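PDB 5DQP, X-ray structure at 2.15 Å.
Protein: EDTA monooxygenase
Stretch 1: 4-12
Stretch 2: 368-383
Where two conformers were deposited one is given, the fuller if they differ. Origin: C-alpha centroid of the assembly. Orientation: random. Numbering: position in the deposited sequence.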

# COMPACT_ATOMS: atom_id res chain seq x y z
N ARG A 4 19.76 -16.31 -22.75
CA ARG A 4 18.40 -16.55 -22.27
C ARG A 4 18.42 -17.48 -21.04
O ARG A 4 19.09 -18.52 -21.04
N ARG A 5 17.70 -17.09 -20.00
CA ARG A 5 17.60 -17.90 -18.80
C ARG A 5 16.15 -17.92 -18.31
O ARG A 5 15.32 -17.13 -18.76
N MET A 6 15.86 -18.85 -17.41
CA MET A 6 14.51 -19.05 -16.87
C MET A 6 14.21 -18.04 -15.76
O MET A 6 15.06 -17.77 -14.91
N TYR A 7 12.99 -17.50 -15.77
CA TYR A 7 12.54 -16.60 -14.70
C TYR A 7 11.58 -17.34 -13.76
O TYR A 7 10.83 -18.21 -14.19
N LEU A 8 11.62 -16.98 -12.48
CA LEU A 8 10.77 -17.61 -11.47
C LEU A 8 10.11 -16.57 -10.58
O LEU A 8 10.78 -15.65 -10.09
N VAL A 9 8.82 -16.73 -10.34
CA VAL A 9 8.05 -15.86 -9.46
C VAL A 9 7.30 -16.73 -8.46
O VAL A 9 6.79 -17.79 -8.83
N SER A 10 7.22 -16.29 -7.20
CA SER A 10 6.61 -17.10 -6.15
C SER A 10 5.37 -16.40 -5.59
O SER A 10 5.47 -15.29 -5.06
N TRP A 11 4.22 -17.06 -5.70
CA TRP A 11 3.04 -16.58 -4.98
C TRP A 11 3.39 -16.45 -3.51
O TRP A 11 4.09 -17.29 -2.94
N LEU A 12 2.85 -15.43 -2.88
CA LEU A 12 3.13 -15.20 -1.47
C LEU A 12 1.90 -15.03 -0.59
O LEU A 12 2.05 -14.81 0.62
N ARG A 368 10.80 -31.11 -15.68
CA ARG A 368 9.62 -30.56 -16.36
C ARG A 368 9.77 -29.06 -16.63
O ARG A 368 9.48 -28.59 -17.73
N LEU A 369 10.25 -28.30 -15.65
CA LEU A 369 10.45 -26.87 -15.89
C LEU A 369 11.39 -26.64 -17.07
O LEU A 369 11.11 -25.83 -17.95
N ILE A 370 12.54 -27.32 -17.08
CA ILE A 370 13.53 -27.12 -18.13
C ILE A 370 12.97 -27.58 -19.46
O ILE A 370 13.26 -26.99 -20.51
N ASP A 371 12.17 -28.64 -19.45
CA ASP A 371 11.57 -29.12 -20.68
C ASP A 371 10.68 -28.05 -21.30
O ASP A 371 10.80 -27.74 -22.49
N TRP A 372 9.79 -27.46 -20.50
CA TRP A 372 8.93 -26.40 -21.02
C TRP A 372 9.74 -25.20 -21.46
O TRP A 372 9.53 -24.65 -22.56
N TRP A 373 10.67 -24.76 -20.60
CA TRP A 373 11.38 -23.51 -20.83
C TRP A 373 12.19 -23.54 -22.12
O TRP A 373 12.16 -22.58 -22.90
N GLN A 374 12.89 -24.65 -22.37
CA GLN A 374 13.77 -24.73 -23.54
C GLN A 374 13.00 -24.90 -24.84
O GLN A 374 13.45 -24.45 -25.89
N ASP A 375 11.86 -25.57 -24.79
CA ASP A 375 11.01 -25.69 -25.95
C ASP A 375 10.11 -24.47 -26.13
O ASP A 375 9.18 -24.50 -26.94
N GLU A 376 10.34 -23.43 -25.33
CA GLU A 376 9.65 -22.16 -25.49
C GLU A 376 8.16 -22.28 -25.26
O GLU A 376 7.36 -21.58 -25.90
N ALA A 377 7.75 -23.20 -24.39
CA ALA A 377 6.39 -23.18 -23.88
C ALA A 377 6.27 -22.27 -22.67
O ALA A 377 5.17 -22.15 -22.11
N ALA A 378 7.35 -21.60 -22.29
CA ALA A 378 7.42 -20.77 -21.09
C ALA A 378 8.71 -19.97 -21.13
O ALA A 378 9.74 -20.46 -21.61
N ASP A 379 8.66 -18.74 -20.63
CA ASP A 379 9.89 -18.02 -20.31
C ASP A 379 10.32 -18.19 -18.85
O ASP A 379 11.39 -17.71 -18.47
N GLY A 380 9.49 -18.85 -18.05
CA GLY A 380 9.71 -19.02 -16.63
C GLY A 380 8.38 -19.43 -16.04
O GLY A 380 7.45 -19.74 -16.77
N PHE A 381 8.30 -19.40 -14.70
CA PHE A 381 7.12 -19.96 -14.05
C PHE A 381 6.75 -19.18 -12.81
O PHE A 381 7.60 -18.57 -12.16
N VAL A 382 5.46 -19.19 -12.50
CA VAL A 382 4.93 -18.75 -11.22
C VAL A 382 4.71 -19.99 -10.36
O VAL A 382 3.91 -20.86 -10.71
N ILE A 383 5.42 -20.05 -9.24
CA ILE A 383 5.37 -21.16 -8.29
C ILE A 383 4.34 -20.82 -7.21
O ILE A 383 4.51 -19.85 -6.47

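Segments far apart in sequence are often joined by a backbone ladder, with side chains packing beside and beyond it, and EDTA monooxygenase offers a compact example. Strand 7-11 runs parallel to strand 380-383, and the hydrogen bonds alternate as parallel pairing requires: Y7 N to D379 O (3.1 Å), V9 N to F381 O (2.9 Å), I383 N to V9 O (2.7 Å) and W11 N to I383 O (2.9 Å). This register places Y7, V9 and V382 on one face of the sheet and L8, S10, F381 and I383 on the other.

Apolar packing follows that division. L8 (chi1 m, chi2 t) brings CD2 to 3.9 Å from I383 CD1 and 4.2 Å from F381 CB; F381 and I383 are both m at chi1, although chi2 of I383 lies between wells at 141°. On the other face V9 and V382, both t, meet with V9 CG1 4.2 Å from V382 CG1. W11 (m) leaves its backbone sideways, but its indole comes nearer, with W11 CD1 3.2 Å from V382 CG1.

Where the strand gives way to the preceding loop, M6 reaches the helix. Its t, t, m conformation carries CE to 3.6 Å from W373 CB and 4.2 Å from both L369 CB and I370 CG1, while SD approaches the edge of the F381 ring, 4.1 Å from CE1 of F381. M6 CB sits over the face of W373, 3.9 Å from the centroid of the five-membered ring, a CH-pi contact.

The opposite face of that indole, whose chi1 is t, receives R4. Pointing toward the second stretch and extended through three t rotamers, R4 lays its guanidinium flat on W373, with centres 4.1 Å apart and parallel planes, so cation-pi attraction accompanies the stacking. The group's hydrogens remain free for partners near its plane: R4 NH1 and NH2 both donate to W373 O, at 2.9 and 3.1 Å, and NH2 forms a salt bridge with D379 OD1 through a weak 3.5 Å hydrogen bond. E376 OE1 lies over the guanidinium's other face, 3.2 Å from R4 NH1, in a salt bridge of charges alone.

Water completes the polar network. One molecule accepts from R4 NE (3.0 Å) and donates to D379 OD1 (2.7 Å). A second accepts from W373 NE1 (3.1 Å) and donates to R5 O (2.6 Å) and D379 O (2.8 Å), linking indole to backbone. A third joins W11 O (2.7 Å) to I383 O (2.8 Å) by donating to both.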

# COMPACT_ATOMS: atom_id res chain seq x y z
CB ARG A 4 17.53 -17.13 -23.39
CG ARG A 4 16.04 -17.28 -23.03
CD ARG A 4 15.22 -17.96 -24.16
NE ARG A 4 13.80 -18.17 -23.82
CZ ARG A 4 13.24 -19.37 -23.63
NH1 ARG A 4 13.96 -20.48 -23.76
NH2 ARG A 4 11.94 -19.48 -23.34
CB ARG A 5 18.59 -17.40 -17.72
CG ARG A 5 18.42 -15.94 -17.27
CD ARG A 5 17.36 -15.81 -16.17
NE ARG A 5 17.45 -14.54 -15.44
CZ ARG A 5 16.78 -14.26 -14.32
NH1 ARG A 5 16.94 -13.06 -13.76
NH2 ARG A 5 15.96 -15.15 -13.76
CB MET A 6 14.41 -20.48 -16.30
CG MET A 6 13.07 -20.86 -15.70
SD MET A 6 13.16 -22.50 -14.94
CE MET A 6 13.70 -23.50 -16.34
CB TYR A 7 11.85 -15.35 -15.27
CG TYR A 7 12.74 -14.57 -16.20
CD1 TYR A 7 13.66 -13.66 -15.71
CD2 TYR A 7 12.70 -14.79 -17.58
CE1 TYR A 7 14.51 -12.97 -16.58
CE2 TYR A 7 13.54 -14.11 -18.44
CZ TYR A 7 14.44 -13.21 -17.93
OH TYR A 7 15.27 -12.53 -18.78
CB LEU A 8 11.59 -18.58 -10.60
CG LEU A 8 12.12 -19.84 -11.27
CD1 LEU A 8 12.97 -20.58 -10.27
CD2 LEU A 8 10.98 -20.75 -11.80
CB VAL A 9 7.07 -14.98 -10.26
CG1 VAL A 9 6.16 -14.16 -9.30
CG2 VAL A 9 7.83 -14.10 -11.25
CB SER A 10 7.59 -17.36 -5.01
OG SER A 10 8.14 -16.14 -4.48
CB TRP A 11 1.86 -17.53 -5.10
CG TRP A 11 1.21 -17.66 -6.40
CD1 TRP A 11 1.75 -18.15 -7.55
CD2 TRP A 11 -0.17 -17.38 -6.68
NE1 TRP A 11 0.80 -18.16 -8.55
CE2 TRP A 11 -0.39 -17.70 -8.04
CE3 TRP A 11 -1.24 -16.89 -5.92
CZ2 TRP A 11 -1.63 -17.53 -8.66
CZ3 TRP A 11 -2.48 -16.72 -6.53
CH2 TRP A 11 -2.66 -17.04 -7.89
CB LEU A 12 4.06 -13.99 -1.29
CG LEU A 12 5.27 -14.32 -0.40
CD1 LEU A 12 6.14 -15.45 -0.99
CD2 LEU A 12 6.10 -13.09 -0.11
CB ARG A 368 8.36 -30.84 -15.54
CG ARG A 368 7.09 -30.50 -16.32
CD ARG A 368 5.84 -30.57 -15.49
NE ARG A 368 5.59 -31.89 -14.92
CZ ARG A 368 4.79 -32.80 -15.46
NH1 ARG A 368 4.60 -33.98 -14.86
NH2 ARG A 368 4.18 -32.54 -16.62
CB LEU A 369 10.99 -26.17 -14.65
CG LEU A 369 10.03 -26.27 -13.45
CD1 LEU A 369 10.48 -25.40 -12.27
CD2 LEU A 369 8.61 -25.93 -13.83
CB ILE A 370 14.83 -27.87 -17.81
CG1 ILE A 370 15.51 -27.30 -16.56
CG2 ILE A 370 15.77 -27.86 -19.03
CD1 ILE A 370 16.80 -28.07 -16.13
CB ASP A 371 10.76 -30.39 -20.42
CG ASP A 371 10.24 -31.02 -21.72
OD1 ASP A 371 11.03 -31.04 -22.70
OD2 ASP A 371 9.07 -31.45 -21.80
CB TRP A 372 7.90 -25.97 -19.98
CG TRP A 372 6.66 -26.82 -19.95
CD1 TRP A 372 6.60 -28.16 -19.75
CD2 TRP A 372 5.31 -26.36 -20.08
NE1 TRP A 372 5.28 -28.58 -19.73
CE2 TRP A 372 4.47 -27.50 -19.94
CE3 TRP A 372 4.72 -25.12 -20.30
CZ2 TRP A 372 3.08 -27.41 -20.01
CZ3 TRP A 372 3.34 -25.03 -20.37
CH2 TRP A 372 2.53 -26.17 -20.23
CB TRP A 373 12.30 -23.21 -19.63
CG TRP A 373 13.30 -22.11 -19.92
CD1 TRP A 373 13.07 -20.76 -19.93
CD2 TRP A 373 14.69 -22.27 -20.22
NE1 TRP A 373 14.23 -20.08 -20.22
CE2 TRP A 373 15.23 -20.99 -20.40
CE3 TRP A 373 15.52 -23.39 -20.35
CZ2 TRP A 373 16.57 -20.79 -20.73
CZ3 TRP A 373 16.84 -23.19 -20.67
CH2 TRP A 373 17.36 -21.90 -20.84
CB GLN A 374 14.76 -25.87 -23.38
CG GLN A 374 16.03 -25.65 -24.16
CD GLN A 374 17.05 -26.68 -23.82
OE1 GLN A 374 16.84 -27.87 -24.06
NE2 GLN A 374 18.17 -26.25 -23.24
CB ASP A 375 10.19 -26.99 -25.84
CG ASP A 375 11.05 -28.24 -26.02
OD1 ASP A 375 12.17 -28.12 -26.56
OD2 ASP A 375 10.62 -29.35 -25.63
CB GLU A 376 9.93 -21.57 -26.87
CG GLU A 376 11.39 -21.65 -27.28
CD GLU A 376 12.14 -20.34 -27.14
OE1 GLU A 376 13.38 -20.38 -26.94
OE2 GLU A 376 11.51 -19.26 -27.25
CB ALA A 377 5.93 -24.59 -23.51
CB ALA A 378 7.40 -21.65 -19.83
CB ASP A 379 9.74 -16.53 -20.65
CG ASP A 379 9.33 -16.31 -22.10
OD1 ASP A 379 10.18 -16.52 -22.99
OD2 ASP A 379 8.15 -15.96 -22.37
CB PHE A 381 7.32 -21.45 -13.69
CG PHE A 381 7.71 -22.29 -14.87
CD1 PHE A 381 9.04 -22.42 -15.24
CD2 PHE A 381 6.74 -22.90 -15.64
CE1 PHE A 381 9.40 -23.17 -16.34
CE2 PHE A 381 7.09 -23.66 -16.74
CZ PHE A 381 8.44 -23.77 -17.09
CB VAL A 382 3.62 -17.96 -11.37
CG1 VAL A 382 3.34 -17.14 -10.10
CG2 VAL A 382 3.60 -17.05 -12.65
CB ILE A 383 6.76 -21.39 -7.66
CG1 ILE A 383 7.81 -21.59 -8.75
CG2 ILE A 383 6.74 -22.54 -6.65
CD1 ILE A 383 9.14 -20.90 -8.38
O HOH W 1 12.68 -15.54 -22.81
O HOH W 2 13.30 -17.17 -20.39
O HOH W 3 4.71 -19.87 -3.66